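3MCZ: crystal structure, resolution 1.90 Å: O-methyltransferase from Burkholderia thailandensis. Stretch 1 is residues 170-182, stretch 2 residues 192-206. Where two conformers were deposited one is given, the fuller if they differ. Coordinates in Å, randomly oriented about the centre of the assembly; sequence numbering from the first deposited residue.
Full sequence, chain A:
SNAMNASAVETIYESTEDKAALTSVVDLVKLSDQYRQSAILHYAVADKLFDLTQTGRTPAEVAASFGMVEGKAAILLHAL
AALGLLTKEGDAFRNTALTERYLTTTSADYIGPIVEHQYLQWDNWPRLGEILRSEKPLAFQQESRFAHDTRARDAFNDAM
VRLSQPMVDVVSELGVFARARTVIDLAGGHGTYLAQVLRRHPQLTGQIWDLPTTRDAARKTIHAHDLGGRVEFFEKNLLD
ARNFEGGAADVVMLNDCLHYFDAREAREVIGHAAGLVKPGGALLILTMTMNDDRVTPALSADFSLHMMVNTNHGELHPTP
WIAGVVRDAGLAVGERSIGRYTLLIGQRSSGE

Stretch 1, residues 170-182: VVSELGVFARART
Stretch 2 (192-206) TYLAQVLRRHPQLTG

Residues 170-182 leave a helix at its C-terminal end, pass through a loop and finish in a strand; residues 192-206 do the same, with a helix over 192-200, a turn and a strand from Thr 205. The two segments run side by side in the same order, with CA-CA separations of 4.5 Å for Ser 172-Val 197, 6.9 Å for Ala 178-His 201, 4.6 Å for Arg 181-Leu 204 and 5.2 Å for Thr 182-Thr 205. Together they bury 746 Å². Type I turns span Phe 177 to Ala 180 (Ala 180 N to Phe 177 O, 3.2 Å) and His 201 to Leu 204 (Leu 204 N to His 201 O, 3.0 Å), and carry each segment into its strand.

The strands pair in parallel. Thr 205 N donates to Arg 181 O at 3.0 Å, and two CA-H...O contacts support the bridge, Leu 204 CA to Arg 181 O at 3.3 Å and Thr 182 CA to Thr 205 O at 3.5 Å. Thr 182 and Thr 205, both chi1 p, project from the same face, with CG2 of Thr 182 3.9 Å from OG1 of Thr 205.

Three side chains bond to backbone carbonyls across the interface. Ser 172 O accepts no backbone hydrogen bond within its own stretch; His 201 (chi1 m, chi2 -77°), just past its helix, presents its ring edge so that NE2 donates to it at 3.1 Å. Gln 203 (p, m, chi3 -2°) folds back so that NE2 donates to Ala 180 O, likewise without a partner in its stretch, at 3.1 Å; the same nitrogen lies 2.8 Å from Phe 177 O. Arg 181 begins pointing away, but its m, m, m rotamer with chi4 -83° curls the chain back, and NE donates to Gln 203 O at 3.0 Å, near the guanidinium plane.

Water extends this polar end. One molecule donates to Arg 181 O (2.7 Å) and hydrogen-bonds Thr 205 OG1 (2.9 Å); another accepts from Arg 181 NH2 (2.7 Å) and donates to Gln 203 O (3.1 Å).

Apolar packing centres on Phe 177 (m, chi2 -64°), buried with Val 197 and Leu 204. Val 197 CG1 (chi1 t) sits over one face of its ring, 3.5 Å from the centroid, a CH-pi contact, while Leu 204 CD1 (m, t) approaches Phe 177 CD1 at 3.8 Å. Phe 177 CB in turn covers the His 201 imidazole, 3.6 Å from its centroid. Leu 204 CD2 also meets Ala 180 CB at 3.7 Å. Between the helices, Val 171 (t) places CG1 4.1 Å from Val 197 CG2 and CG2 4.0 Å from CD2 of Tyr 193 (m, chi2 86°).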

# COMPACT_ATOMS: atom_id res chain seq x y z
N VAL A 170 -13.07 6.60 27.05
CA VAL A 170 -14.07 7.68 27.05
C VAL A 170 -15.46 7.18 27.37
O VAL A 170 -16.16 7.76 28.20
CB VAL A 170 -14.08 8.45 25.72
CG1 VAL A 170 -15.29 9.37 25.65
CG2 VAL A 170 -12.79 9.23 25.56
N VAL A 171 -15.88 6.08 26.75
CA VAL A 171 -17.20 5.52 27.05
C VAL A 171 -17.33 5.16 28.53
O VAL A 171 -18.35 5.45 29.17
CB VAL A 171 -17.49 4.28 26.15
CG1 VAL A 171 -18.70 3.51 26.63
CG2 VAL A 171 -17.69 4.75 24.72
N SER A 172 -16.29 4.56 29.10
CA SER A 172 -16.38 4.11 30.50
C SER A 172 -16.56 5.27 31.50
O SER A 172 -17.11 5.05 32.58
CB SER A 172 -15.16 3.28 30.89
OG SER A 172 -14.01 4.09 30.92
N GLU A 173 -16.13 6.49 31.14
CA GLU A 173 -16.30 7.69 32.02
C GLU A 173 -17.58 8.47 31.79
O GLU A 173 -17.78 9.51 32.42
CB GLU A 173 -15.12 8.67 31.89
N LEU A 174 -18.45 8.02 30.90
CA LEU A 174 -19.71 8.72 30.68
C LEU A 174 -20.56 8.79 31.95
O LEU A 174 -20.63 7.83 32.70
CB LEU A 174 -20.52 8.04 29.59
CG LEU A 174 -19.97 8.18 28.17
CD1 LEU A 174 -20.86 7.36 27.22
CD2 LEU A 174 -19.89 9.65 27.75
N GLY A 175 -21.22 9.92 32.16
CA GLY A 175 -22.08 10.12 33.32
C GLY A 175 -23.35 9.28 33.37
O GLY A 175 -23.92 9.08 34.45
N VAL A 176 -23.77 8.73 32.24
CA VAL A 176 -24.98 7.94 32.21
C VAL A 176 -24.84 6.65 33.02
O VAL A 176 -25.84 6.01 33.31
CB VAL A 176 -25.41 7.58 30.77
CG1 VAL A 176 -25.69 8.87 29.95
CG2 VAL A 176 -24.36 6.62 30.09
N PHE A 177 -23.61 6.26 33.35
CA PHE A 177 -23.37 4.99 34.06
C PHE A 177 -23.46 5.11 35.58
O PHE A 177 -23.75 4.12 36.22
CB PHE A 177 -22.01 4.39 33.68
CG PHE A 177 -21.96 3.88 32.27
CD1 PHE A 177 -22.77 2.82 31.87
CD2 PHE A 177 -21.14 4.47 31.32
CE1 PHE A 177 -22.78 2.39 30.57
CE2 PHE A 177 -21.13 4.01 29.99
CZ PHE A 177 -21.93 2.96 29.62
N ALA A 178 -23.28 6.31 36.13
CA ALA A 178 -23.08 6.51 37.58
C ALA A 178 -24.31 6.06 38.38
O ALA A 178 -24.16 5.46 39.42
CB ALA A 178 -22.78 8.00 37.89
N ARG A 179 -25.52 6.31 37.86
CA ARG A 179 -26.76 5.95 38.55
C ARG A 179 -27.52 4.81 37.85
O ARG A 179 -28.66 4.50 38.20
CB ARG A 179 -27.68 7.17 38.67
CG ARG A 179 -27.12 8.40 39.41
CD ARG A 179 -27.16 8.27 40.90
NE ARG A 179 -26.74 9.50 41.60
CZ ARG A 179 -26.34 9.55 42.88
NH1 ARG A 179 -26.29 8.43 43.63
NH2 ARG A 179 -25.97 10.71 43.43
N ALA A 180 -26.89 4.22 36.84
CA ALA A 180 -27.44 3.10 36.10
C ALA A 180 -27.19 1.81 36.94
O ALA A 180 -26.36 1.78 37.86
CB ALA A 180 -26.76 2.99 34.77
N ARG A 181 -27.98 0.77 36.65
CA ARG A 181 -27.75 -0.56 37.21
C ARG A 181 -27.50 -1.61 36.18
O ARG A 181 -26.79 -2.56 36.46
CB ARG A 181 -28.96 -0.98 38.04
CG ARG A 181 -29.16 -0.15 39.27
CD ARG A 181 -27.95 -0.21 40.20
NE ARG A 181 -27.59 -1.56 40.68
CZ ARG A 181 -28.17 -2.19 41.70
NH1 ARG A 181 -29.16 -1.62 42.40
NH2 ARG A 181 -27.77 -3.41 42.03
N THR A 182 -28.11 -1.48 35.01
CA THR A 182 -28.01 -2.52 33.99
C THR A 182 -27.63 -1.94 32.64
O THR A 182 -28.04 -0.81 32.29
CB THR A 182 -29.33 -3.27 33.82
OG1 THR A 182 -30.39 -2.33 33.56
CG2 THR A 182 -29.65 -4.13 35.09
N THR A 192 -14.98 -5.31 25.06
CA THR A 192 -14.07 -4.50 25.85
C THR A 192 -14.79 -3.28 26.43
O THR A 192 -14.47 -2.88 27.54
CB THR A 192 -12.80 -4.11 25.05
OG1 THR A 192 -12.15 -5.31 24.62
CG2 THR A 192 -11.85 -3.35 25.89
N TYR A 193 -15.75 -2.71 25.70
CA TYR A 193 -16.45 -1.54 26.23
C TYR A 193 -17.23 -1.95 27.50
O TYR A 193 -17.11 -1.30 28.53
CB TYR A 193 -17.41 -0.91 25.23
CG TYR A 193 -16.75 -0.30 23.99
CD1 TYR A 193 -16.45 -1.08 22.86
CD2 TYR A 193 -16.45 1.05 23.94
CE1 TYR A 193 -15.86 -0.52 21.73
CE2 TYR A 193 -15.84 1.62 22.82
CZ TYR A 193 -15.56 0.83 21.71
OH TYR A 193 -14.97 1.40 20.59
N LEU A 194 -17.99 -3.02 27.41
CA LEU A 194 -18.80 -3.42 28.56
C LEU A 194 -17.96 -3.77 29.77
O LEU A 194 -18.26 -3.34 30.88
CB LEU A 194 -19.69 -4.60 28.19
CG LEU A 194 -20.61 -5.03 29.34
CD1 LEU A 194 -21.59 -3.90 29.68
CD2 LEU A 194 -21.34 -6.28 28.97
N ALA A 195 -16.89 -4.55 29.55
CA ALA A 195 -16.03 -4.98 30.62
C ALA A 195 -15.40 -3.78 31.33
O ALA A 195 -15.36 -3.74 32.56
CB ALA A 195 -14.94 -5.94 30.08
N GLN A 196 -14.92 -2.80 30.57
CA GLN A 196 -14.25 -1.66 31.17
C GLN A 196 -15.25 -0.78 31.92
O GLN A 196 -14.92 -0.20 32.95
CB GLN A 196 -13.50 -0.85 30.12
CG GLN A 196 -12.15 -1.44 29.76
CD GLN A 196 -11.02 -0.79 30.52
OE1 GLN A 196 -10.26 0.01 29.97
NE2 GLN A 196 -10.91 -1.12 31.80
N VAL A 197 -16.46 -0.69 31.38
CA VAL A 197 -17.56 0.04 32.01
C VAL A 197 -17.89 -0.64 33.36
O VAL A 197 -17.95 0.02 34.37
CB VAL A 197 -18.82 0.09 31.11
CG1 VAL A 197 -20.04 0.62 31.90
CG2 VAL A 197 -18.59 0.99 29.84
N LEU A 198 -18.05 -1.97 33.37
CA LEU A 198 -18.37 -2.67 34.63
C LEU A 198 -17.24 -2.55 35.67
O LEU A 198 -17.52 -2.42 36.85
CB LEU A 198 -18.74 -4.13 34.37
CG LEU A 198 -20.25 -4.44 34.14
CD1 LEU A 198 -20.91 -3.38 33.26
CD2 LEU A 198 -20.47 -5.86 33.59
N ARG A 199 -15.99 -2.54 35.24
CA ARG A 199 -14.86 -2.47 36.18
C ARG A 199 -14.90 -1.20 36.99
O ARG A 199 -14.66 -1.20 38.20
CB ARG A 199 -13.53 -2.48 35.43
CG ARG A 199 -13.09 -3.87 34.96
CD ARG A 199 -11.69 -4.24 35.47
NE ARG A 199 -10.67 -4.07 34.44
CZ ARG A 199 -9.94 -2.96 34.24
NH1 ARG A 199 -9.04 -2.95 33.26
NH2 ARG A 199 -10.09 -1.87 35.01
N ARG A 200 -15.27 -0.13 36.30
CA ARG A 200 -15.28 1.21 36.84
C ARG A 200 -16.53 1.50 37.69
O ARG A 200 -16.53 2.41 38.51
CB ARG A 200 -15.18 2.16 35.65
CG ARG A 200 -15.63 3.52 35.93
CD ARG A 200 -14.79 4.55 35.28
NE ARG A 200 -14.78 5.78 36.07
CZ ARG A 200 -14.27 6.92 35.61
NH1 ARG A 200 -14.29 8.01 36.39
NH2 ARG A 200 -13.72 6.98 34.39
N HIS A 201 -17.59 0.75 37.44
CA HIS A 201 -18.91 0.99 38.03
C HIS A 201 -19.43 -0.28 38.68
O HIS A 201 -20.17 -1.05 38.06
CB HIS A 201 -19.88 1.49 36.94
CG HIS A 201 -19.50 2.81 36.33
ND1 HIS A 201 -19.71 4.02 36.96
CD2 HIS A 201 -18.90 3.10 35.15
CE1 HIS A 201 -19.28 5.00 36.17
NE2 HIS A 201 -18.78 4.47 35.08
N PRO A 202 -19.06 -0.52 39.96
CA PRO A 202 -19.32 -1.82 40.59
C PRO A 202 -20.79 -2.18 40.76
O PRO A 202 -21.12 -3.35 40.97
CB PRO A 202 -18.65 -1.68 41.97
CG PRO A 202 -17.74 -0.58 41.85
CD PRO A 202 -18.26 0.35 40.83
N GLN A 203 -21.68 -1.18 40.69
CA GLN A 203 -23.11 -1.42 40.79
C GLN A 203 -23.74 -2.01 39.53
O GLN A 203 -24.92 -2.37 39.54
CB GLN A 203 -23.85 -0.12 41.15
CG GLN A 203 -24.17 0.82 39.99
CD GLN A 203 -23.01 1.61 39.42
OE1 GLN A 203 -21.84 1.54 39.87
NE2 GLN A 203 -23.34 2.41 38.41
N LEU A 204 -22.99 -2.04 38.42
CA LEU A 204 -23.57 -2.44 37.14
C LEU A 204 -23.46 -3.97 36.91
O LEU A 204 -22.47 -4.60 37.27
CB LEU A 204 -22.85 -1.72 35.97
CG LEU A 204 -22.98 -0.20 35.83
CD1 LEU A 204 -22.18 0.31 34.62
CD2 LEU A 204 -24.43 0.20 35.68
N THR A 205 -24.48 -4.52 36.28
CA THR A 205 -24.40 -5.83 35.64
C THR A 205 -24.71 -5.67 34.15
O THR A 205 -25.28 -4.66 33.72
CB THR A 205 -25.37 -6.85 36.30
OG1 THR A 205 -26.69 -6.33 36.24
CG2 THR A 205 -24.99 -7.16 37.78
N GLY A 206 -24.30 -6.65 33.34
CA GLY A 206 -24.26 -6.48 31.91
C GLY A 206 -24.70 -7.70 31.15
O GLY A 206 -24.60 -8.83 31.65
O HOH W 1 -27.33 -4.46 38.31
O HOH W 2 -26.11 -5.05 40.65